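Local coordinates for protein diaminopimelate decarboxylase (PDB 1TWI) that decarboxylates meso-diaminopimelate to L-lysine, the last step of lysine biosynthesis by this pathway, as a homodimeric enzyme that uses pyridoxal 5'-phosphate, at residues G12-D17 with A299-G304; Y255-Q260 with A380-G385. All coordinates share one frame; numbering follows the deposited sequence.

Contact 1: G12-D17 with A299-G304; sequences GRFFID and AGYLLG
Phe14 and Ile16 pack on Tyr301 in a buried, apolar contact between two sheets: the small antiparallel sheet near the N-terminus, to which strand 13-16 belongs, and the larger mixed sheet that contains strand 300-311. The backbones stay well apart, with the CA atoms of Ile16 and Tyr301 8.8 Å from each other, and side chains bridge the gap. Alternation along strand 13-16 sends the side chains of Phe14 and Ile16 to this interface.

Phe14 reaches across with its far end. Its CG is anti to the backbone N (chi1 -178°), which extends the ring toward the mixed sheet until CZ lies 4.1 Å from Tyr301 CD2. The two side chains cross at about a right angle, and CD2 of the tyrosine sits at the edge of the Phe14 ring, near its plane. Ile16 uses the tip of its longer branch: CD1 is 4.1 Å from Tyr301 CB and about as far from CG, so the methyl lies at the root of the tyrosine ring. Here the side chains run past each other in opposite directions.

Further apolar groups complete the surroundings. Phe382 meets both aromatic rings, edge-to-face with Tyr301, and Val7 of strand 7-10 touches Phe14 and Tyr301; Val34 of strand 32-36 lies against Ile16. Beyond the interface, Asp17 OD2 is hydrogen-bonded to Ser36 and Thr406. The arrangement is side-chain packing of the small N-terminal sheet against the mixed sheet, typical of the apolar core of a beta domain, here the one that accompanies the TIM barrel in this decarboxylase family.

Contact 2: Y255-Q260 with A380-G385; sequences YYKDKQ and AIFDVG
Lys257 and Asp383 form a salt bridge between a loop of the pyridoxal-binding TIM barrel and the segment around Asp383, near the end of strand 378-382 of the beta domain. Lys257 NZ donates to Asp383 OD2 over 2.7 Å, meeting the carboxylate on its syn side and 17° out of its plane. The two side chains come from opposite directions. The Lys257 chain bends at chi2 (-69°) and then runs extended, its CE passing Phe382 at 4.2 Å from ring atom CD2.

Tyr255 makes the second half of the contact. Its ring passes Asp383 alongside, with the ring and carboxylate planes 83° apart. Tyr255 CE1 approaches Asp383 O to 3.4 Å, the carbonyl oxygen lying at the ring edge near its plane, while CD1 and CE1 both rest against Asp383 CB.

Second partners hold these groups in place. Lys257 NZ also donates to the backbone oxygens of Pro254 and Leu2, so three acceptors surround the ammonium group and probably stabilise its charge. The Tyr255 hydroxyl is hydrogen-bonded to Arg293 NH1, and its ring makes a cation-pi contact with Arg329; both arginines are inferred to bind substrate and line the lysine pocket in this complex. Tyr255 is thus a second-shell residue that probably helps to position them.

Two waters complete the junction. One donates to both Tyr255 O and Asp383 OD2, so Asp383 OD2 accepts two hydrogen bonds, one from this water and one from Lys257 NZ. The other lies in the plane of the Tyr255 ring at its edge, accepts from Tyr255 OH at 2.7 Å, and donates to Asp383 O at 2.8 Å.

In the fold
Contacts 1 and 2 meet through the mixed sheet, where strands 300-311 and 378-382 are antiparallel neighbours; their centres are 12 Å apart. Leu302 O lies 2.8 Å from Ile381 N and Gly300 O 3.0 Å from Val384 N, both probable hydrogen bonds. Phe382, near the end of strand 378-382, belongs to the surroundings of both. The roles differ: contact 1 is packing within the beta domain, away from the annotated sites, whereas contact 2 borders the active site. Between nearest atoms, the side chain of Tyr255 is about 3 Å from those of Arg293 and Arg329, and about 8 Å from bound pyridoxal-5'-phosphate.

Contact 1: G12-D17 with A299-G304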
ATOM      1  N   GLY A  12      10.232 -33.088 -10.728  1.00 21.56           N
ATOM      2  CA  GLY A  12      11.153 -31.988 -10.494  1.00 19.00           C
ATOM      3  C   GLY A  12      10.641 -30.574 -10.772  1.00 17.87           C
ATOM      4  O   GLY A  12      11.459 -29.657 -10.876  1.00 17.07           O
ATOM      5  N   ARG A  13       9.331 -30.422 -10.932  1.00 16.84           N
ATOM      6  CA  ARG A  13       8.708 -29.121 -11.167  1.00 19.13           C
ATOM      7  C   ARG A  13       7.516 -28.893 -10.255  1.00 16.23           C
ATOM      8  O   ARG A  13       6.866 -29.842  -9.778  1.00 17.57           O
ATOM      9  CB  ARG A  13       8.259 -28.975 -12.634  1.00 19.74           C
ATOM     10  CG  ARG A  13       9.431 -29.054 -13.578  1.00 24.96           C
ATOM     11  CD  ARG A  13       9.004 -29.472 -14.979  1.00 26.04           C
ATOM     12  NE  ARG A  13       8.346 -28.390 -15.726  1.00 27.85           N
ATOM     13  CZ  ARG A  13       8.966 -27.414 -16.410  1.00 27.67           C
ATOM     14  NH1 ARG A  13      10.298 -27.351 -16.459  1.00 27.18           N
ATOM     15  NH2 ARG A  13       8.242 -26.519 -17.073  1.00 22.97           N
ATOM     16  N   PHE A  14       7.205 -27.617 -10.026  1.00 15.80           N
ATOM     17  CA  PHE A  14       6.068 -27.268  -9.163  1.00 13.58           C
ATOM     18  C   PHE A  14       4.758 -27.219  -9.958  1.00 12.49           C
ATOM     19  O   PHE A  14       4.694 -26.623 -11.044  1.00 13.60           O
ATOM     20  CB  PHE A  14       6.354 -25.892  -8.511  1.00 13.54           C
ATOM     21  CG  PHE A  14       5.279 -25.412  -7.535  1.00 12.84           C
ATOM     22  CD1 PHE A  14       4.930 -26.175  -6.436  1.00 13.81           C
ATOM     23  CD2 PHE A  14       4.703 -24.137  -7.680  1.00 14.36           C
ATOM     24  CE1 PHE A  14       4.001 -25.669  -5.442  1.00 13.61           C
ATOM     25  CE2 PHE A  14       3.782 -23.628  -6.714  1.00 14.12           C
ATOM     26  CZ  PHE A  14       3.441 -24.409  -5.596  1.00 11.90           C
ATOM     27  N   PHE A  15       3.699 -27.795  -9.387  1.00 12.68           N
ATOM     28  CA  PHE A  15       2.355 -27.813 -10.005  1.00 12.74           C
ATOM     29  C   PHE A  15       1.273 -27.218  -9.093  1.00 13.67           C
ATOM     30  O   PHE A  15       1.347 -27.396  -7.872  1.00 14.41           O
ATOM     31  CB  PHE A  15       1.928 -29.267 -10.361  1.00 12.46           C
ATOM     32  CG  PHE A  15       2.648 -29.820 -11.622  1.00 15.85           C
ATOM     33  CD1 PHE A  15       3.984 -30.208 -11.564  1.00 17.65           C
ATOM     34  CD2 PHE A  15       1.983 -29.902 -12.831  1.00 15.94           C
ATOM     35  CE1 PHE A  15       4.656 -30.686 -12.715  1.00 19.35           C
ATOM     36  CE2 PHE A  15       2.631 -30.384 -14.010  1.00 17.88           C
ATOM     37  CZ  PHE A  15       3.960 -30.774 -13.950  1.00 19.44           C
ATOM     38  N   ILE A  16       0.271 -26.543  -9.675  1.00 13.49           N
ATOM     39  CA  ILE A  16      -0.860 -25.996  -8.894  1.00 13.09           C
ATOM     40  C   ILE A  16      -2.076 -26.550  -9.593  1.00 14.31           C
ATOM     41  O   ILE A  16      -2.273 -26.277 -10.790  1.00 14.88           O
ATOM     42  CB  ILE A  16      -0.925 -24.421  -8.932  1.00 13.44           C
ATOM     43  CG1 ILE A  16       0.390 -23.851  -8.351  1.00 12.01           C
ATOM     44  CG2 ILE A  16      -2.243 -23.936  -8.159  1.00 11.06           C
ATOM     45  CD1 ILE A  16       0.728 -22.432  -8.765  1.00 13.56           C
ATOM     46  N   ASP A  17      -2.875 -27.344  -8.879  1.00 12.83           N
ATOM     47  CA  ASP A  17      -4.046 -27.974  -9.477  1.00 14.01           C
ATOM     48  C   ASP A  17      -3.719 -28.792 -10.719  1.00 14.76           C
ATOM     49  O   ASP A  17      -4.549 -28.909 -11.638  1.00 12.94           O
ATOM     50  CB  ASP A  17      -5.104 -26.950  -9.845  1.00 16.27           C
ATOM     51  CG  ASP A  17      -5.831 -26.436  -8.632  1.00 16.42           C
ATOM     52  OD1 ASP A  17      -6.086 -27.234  -7.701  1.00 15.63           O
ATOM     53  OD2 ASP A  17      -6.176 -25.242  -8.615  1.00 18.51           O
ATOM     54  N   ALA A 299      -5.074 -20.307  -1.209  1.00 10.02           N
ATOM     55  CA  ALA A 299      -5.380 -20.636  -2.595  1.00 11.28           C
ATOM     56  C   ALA A 299      -4.523 -19.802  -3.584  1.00 10.30           C
ATOM     57  O   ALA A 299      -4.500 -20.101  -4.791  1.00 10.69           O
ATOM     58  CB  ALA A 299      -6.896 -20.367  -2.894  1.00 10.72           C
ATOM     59  N   GLY A 300      -3.835 -18.792  -3.077  1.00  9.40           N
ATOM     60  CA  GLY A 300      -3.058 -17.895  -3.960  1.00 10.35           C
ATOM     61  C   GLY A 300      -1.555 -18.033  -3.962  1.00 10.63           C
ATOM     62  O   GLY A 300      -0.939 -18.184  -2.895  1.00 12.37           O
ATOM     63  N   TYR A 301      -0.954 -18.013  -5.154  1.00 10.18           N
ATOM     64  CA  TYR A 301       0.501 -18.123  -5.275  1.00 10.51           C
ATOM     65  C   TYR A 301       0.914 -17.001  -6.193  1.00 11.59           C
ATOM     66  O   TYR A 301       0.198 -16.715  -7.130  1.00 13.14           O
ATOM     67  CB  TYR A 301       0.894 -19.464  -5.921  1.00  9.35           C
ATOM     68  CG  TYR A 301       0.396 -20.629  -5.061  1.00 11.56           C
ATOM     69  CD1 TYR A 301      -0.934 -21.029  -5.137  1.00 11.28           C
ATOM     70  CD2 TYR A 301       1.243 -21.253  -4.094  1.00 12.35           C
ATOM     71  CE1 TYR A 301      -1.450 -21.991  -4.293  1.00 11.86           C
ATOM     72  CE2 TYR A 301       0.735 -22.261  -3.227  1.00 11.17           C
ATOM     73  CZ  TYR A 301      -0.618 -22.608  -3.341  1.00 12.76           C
ATOM     74  OH  TYR A 301      -1.210 -23.518  -2.488  1.00 10.49           O
ATOM     75  N   LEU A 302       2.056 -16.365  -5.911  1.00 11.79           N
ATOM     76  CA  LEU A 302       2.552 -15.306  -6.782  1.00 11.09           C
ATOM     77  C   LEU A 302       3.875 -15.763  -7.429  1.00 12.19           C
ATOM     78  O   LEU A 302       4.859 -16.050  -6.714  1.00 10.32           O
ATOM     79  CB  LEU A 302       2.785 -14.016  -5.981  1.00 10.71           C
ATOM     80  CG  LEU A 302       3.382 -12.810  -6.743  1.00 12.96           C
ATOM     81  CD1 LEU A 302       2.496 -12.407  -7.943  1.00 11.01           C
ATOM     82  CD2 LEU A 302       3.536 -11.676  -5.764  1.00 10.97           C
ATOM     83  N   LEU A 303       3.887 -15.822  -8.770  1.00  9.68           N
ATOM     84  CA  LEU A 303       5.077 -16.248  -9.506  1.00 10.29           C
ATOM     85  C   LEU A 303       5.836 -15.030  -9.990  1.00 10.92           C
ATOM     86  O   LEU A 303       5.248 -14.078 -10.513  1.00 11.93           O
ATOM     87  CB  LEU A 303       4.668 -17.106 -10.735  1.00  9.79           C
ATOM     88  CG  LEU A 303       3.658 -18.221 -10.414  1.00  9.95           C
ATOM     89  CD1 LEU A 303       3.302 -19.046 -11.687  1.00  9.16           C
ATOM     90  CD2 LEU A 303       4.240 -19.117  -9.335  1.00 11.49           C
ATOM     91  N   GLY A 304       7.140 -15.050  -9.774  1.00 11.74           N
ATOM     92  CA  GLY A 304       7.990 -13.948 -10.177  1.00 15.39           C
ATOM     93  C   GLY A 304       9.241 -14.527 -10.829  1.00 15.38           C
ATOM     94  O   GLY A 304       9.858 -15.447 -10.292  1.00 16.14           O
TER

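Contact 2: Y255-Q260 with A380-G385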
ATOM      1  N   TYR A 255       1.087 -19.611   7.473  1.00 11.59           N
ATOM      2  CA  TYR A 255       2.122 -19.019   6.669  1.00 12.64           C
ATOM      3  C   TYR A 255       3.415 -19.820   6.905  1.00 13.05           C
ATOM      4  O   TYR A 255       4.142 -20.069   5.960  1.00 12.16           O
ATOM      5  CB  TYR A 255       2.358 -17.560   7.055  1.00 11.64           C
ATOM      6  CG  TYR A 255       1.268 -16.660   6.528  1.00 12.94           C
ATOM      7  CD1 TYR A 255       1.137 -16.390   5.146  1.00 11.70           C
ATOM      8  CD2 TYR A 255       0.342 -16.113   7.411  1.00 10.67           C
ATOM      9  CE1 TYR A 255       0.081 -15.566   4.663  1.00 11.51           C
ATOM     10  CE2 TYR A 255      -0.733 -15.303   6.940  1.00 13.81           C
ATOM     11  CZ  TYR A 255      -0.843 -15.035   5.572  1.00 12.84           C
ATOM     12  OH  TYR A 255      -1.866 -14.198   5.146  1.00 14.76           O
ATOM     13  N   TYR A 256       3.702 -20.143   8.171  1.00 14.12           N
ATOM     14  CA  TYR A 256       4.838 -20.979   8.564  1.00 17.23           C
ATOM     15  C   TYR A 256       4.321 -22.411   8.371  1.00 16.96           C
ATOM     16  O   TYR A 256       3.192 -22.694   8.722  1.00 16.58           O
ATOM     17  CB  TYR A 256       5.202 -20.737  10.039  1.00 18.30           C
ATOM     18  CG  TYR A 256       6.119 -19.547  10.177  1.00 19.14           C
ATOM     19  CD1 TYR A 256       7.455 -19.637   9.819  1.00 20.28           C
ATOM     20  CD2 TYR A 256       5.629 -18.315  10.628  1.00 19.97           C
ATOM     21  CE1 TYR A 256       8.277 -18.526   9.916  1.00 23.76           C
ATOM     22  CE2 TYR A 256       6.449 -17.197  10.727  1.00 20.46           C
ATOM     23  CZ  TYR A 256       7.752 -17.312  10.378  1.00 20.61           C
ATOM     24  OH  TYR A 256       8.557 -16.219  10.515  1.00 23.08           O
ATOM     25  N   LYS A 257       5.132 -23.288   7.795  1.00 18.73           N
ATOM     26  CA  LYS A 257       4.717 -24.649   7.501  1.00 19.71           C
ATOM     27  C   LYS A 257       5.185 -25.766   8.465  1.00 22.11           C
ATOM     28  O   LYS A 257       4.825 -26.944   8.283  1.00 21.89           O
ATOM     29  CB  LYS A 257       5.195 -24.996   6.105  1.00 18.38           C
ATOM     30  CG  LYS A 257       4.922 -23.880   5.055  1.00 15.59           C
ATOM     31  CD  LYS A 257       3.408 -23.803   4.835  1.00 11.41           C
ATOM     32  CE  LYS A 257       3.038 -22.760   3.767  1.00 11.71           C
ATOM     33  NZ  LYS A 257       1.574 -22.538   3.905  1.00 11.02           N
ATOM     34  N   ASP A 258       5.942 -25.392   9.486  1.00 24.79           N
ATOM     35  CA  ASP A 258       6.508 -26.350  10.463  1.00 27.34           C
ATOM     36  C   ASP A 258       5.624 -26.674  11.686  1.00 28.39           C
ATOM     37  O   ASP A 258       5.842 -27.684  12.376  1.00 28.50           O
ATOM     38  CB  ASP A 258       7.859 -25.811  10.922  1.00 28.80           C
ATOM     39  CG  ASP A 258       7.720 -24.515  11.734  1.00 31.31           C
ATOM     40  OD1 ASP A 258       6.929 -23.608  11.346  1.00 30.75           O
ATOM     41  OD2 ASP A 258       8.404 -24.401  12.778  1.00 35.04           O
ATOM     42  N   LYS A 259       4.609 -25.866  11.957  1.00 28.55           N
ATOM     43  CA  LYS A 259       3.759 -26.147  13.119  1.00 29.67           C
ATOM     44  C   LYS A 259       2.251 -26.189  12.836  1.00 29.16           C
ATOM     45  O   LYS A 259       1.721 -25.374  12.067  1.00 28.09           O
ATOM     46  CB  LYS A 259       4.018 -25.104  14.229  1.00 31.62           C
ATOM     47  CG  LYS A 259       5.314 -25.316  15.048  1.00 33.93           C
ATOM     48  CD  LYS A 259       5.303 -24.403  16.307  1.00 36.02           C
ATOM     49  CE  LYS A 259       6.696 -23.812  16.639  1.00 36.91           C
ATOM     50  NZ  LYS A 259       6.616 -22.536  17.459  1.00 37.41           N
ATOM     51  N   GLN A 260       1.551 -27.129  13.449  1.00 27.55           N
ATOM     52  CA  GLN A 260       0.123 -27.180  13.228  1.00 27.53           C
ATOM     53  C   GLN A 260      -0.507 -26.012  13.956  1.00 24.89           C
ATOM     54  O   GLN A 260      -0.000 -25.540  14.969  1.00 24.67           O
ATOM     55  CB  GLN A 260      -0.492 -28.469  13.770  1.00 28.99           C
ATOM     56  CG  GLN A 260      -0.473 -29.604  12.791  1.00 36.04           C
ATOM     57  CD  GLN A 260      -1.492 -30.652  13.153  1.00 39.28           C
ATOM     58  OE1 GLN A 260      -1.879 -30.779  14.330  1.00 42.58           O
ATOM     59  NE2 GLN A 260      -1.944 -31.410  12.159  1.00 40.85           N
ATOM     60  N   ALA A 380       7.955 -19.088  -6.622  1.00 12.78           N
ATOM     61  CA  ALA A 380       6.565 -19.001  -6.201  1.00 12.11           C
ATOM     62  C   ALA A 380       6.532 -18.528  -4.727  1.00 12.95           C
ATOM     63  O   ALA A 380       7.208 -19.115  -3.820  1.00 11.91           O
ATOM     64  CB  ALA A 380       5.879 -20.375  -6.326  1.00 12.79           C
ATOM     65  N   ILE A 381       5.739 -17.494  -4.474  1.00 12.87           N
ATOM     66  CA  ILE A 381       5.592 -16.977  -3.117  1.00 10.99           C
ATOM     67  C   ILE A 381       4.226 -17.484  -2.718  1.00 11.70           C
ATOM     68  O   ILE A 381       3.191 -17.152  -3.336  1.00 10.09           O
ATOM     69  CB  ILE A 381       5.621 -15.423  -3.134  1.00 13.64           C
ATOM     70  CG1 ILE A 381       6.990 -14.949  -3.678  1.00 13.72           C
ATOM     71  CG2 ILE A 381       5.408 -14.854  -1.681  1.00 12.32           C
ATOM     72  CD1 ILE A 381       6.915 -13.424  -4.260  1.00 15.06           C
ATOM     73  N   PHE A 382       4.205 -18.287  -1.660  1.00 10.96           N
ATOM     74  CA  PHE A 382       2.964 -18.895  -1.184  1.00 10.64           C
ATOM     75  C   PHE A 382       2.022 -18.024  -0.371  1.00 10.30           C
ATOM     76  O   PHE A 382       2.431 -17.064   0.256  1.00 11.64           O
ATOM     77  CB  PHE A 382       3.262 -20.080  -0.254  1.00 11.04           C
ATOM     78  CG  PHE A 382       3.660 -21.358  -0.967  1.00 13.84           C
ATOM     79  CD1 PHE A 382       4.472 -21.313  -2.112  1.00 12.62           C
ATOM     80  CD2 PHE A 382       3.286 -22.588  -0.448  1.00 13.05           C
ATOM     81  CE1 PHE A 382       4.912 -22.502  -2.713  1.00 14.13           C
ATOM     82  CE2 PHE A 382       3.716 -23.810  -1.034  1.00 11.62           C
ATOM     83  CZ  PHE A 382       4.531 -23.752  -2.164  1.00 13.71           C
ATOM     84  N   ASP A 383       0.754 -18.425  -0.388  1.00 10.31           N
ATOM     85  CA  ASP A 383      -0.258 -17.891   0.501  1.00  9.17           C
ATOM     86  C   ASP A 383      -0.491 -16.386   0.313  1.00 10.57           C
ATOM     87  O   ASP A 383      -0.480 -15.617   1.265  1.00 10.20           O
ATOM     88  CB  ASP A 383       0.203 -18.212   1.929  1.00 10.04           C
ATOM     89  CG  ASP A 383       0.389 -19.718   2.154  1.00 13.38           C
ATOM     90  OD1 ASP A 383      -0.514 -20.482   1.729  1.00 12.38           O
ATOM     91  OD2 ASP A 383       1.413 -20.153   2.736  1.00 13.23           O
ATOM     92  N   VAL A 384      -0.712 -15.994  -0.925  1.00  9.61           N
ATOM     93  CA  VAL A 384      -0.947 -14.587  -1.216  1.00  8.32           C
ATOM     94  C   VAL A 384      -2.380 -14.369  -1.709  1.00  9.68           C
ATOM     95  O   VAL A 384      -2.676 -13.348  -2.358  1.00 10.90           O
ATOM     96  CB  VAL A 384       0.007 -14.130  -2.299  1.00  8.72           C
ATOM     97  CG1 VAL A 384       1.466 -14.041  -1.768  1.00  9.41           C
ATOM     98  CG2 VAL A 384      -0.091 -15.130  -3.537  1.00  6.85           C
ATOM     99  N   GLY A 385      -3.272 -15.341  -1.477  1.00 10.42           N
ATOM    100  CA  GLY A 385      -4.662 -15.146  -1.932  1.00 10.13           C
ATOM    101  C   GLY A 385      -5.471 -14.066  -1.200  1.00  9.16           C
ATOM    102  O   GLY A 385      -6.494 -13.601  -1.695  1.00  9.91           O
TER
HETATM  103  O   HOH W   1      -2.454 -14.010   2.508  1.00 12.10           O
HETATM  104  O   HOH W   2       3.634 -18.935   3.603  1.00 12.93           O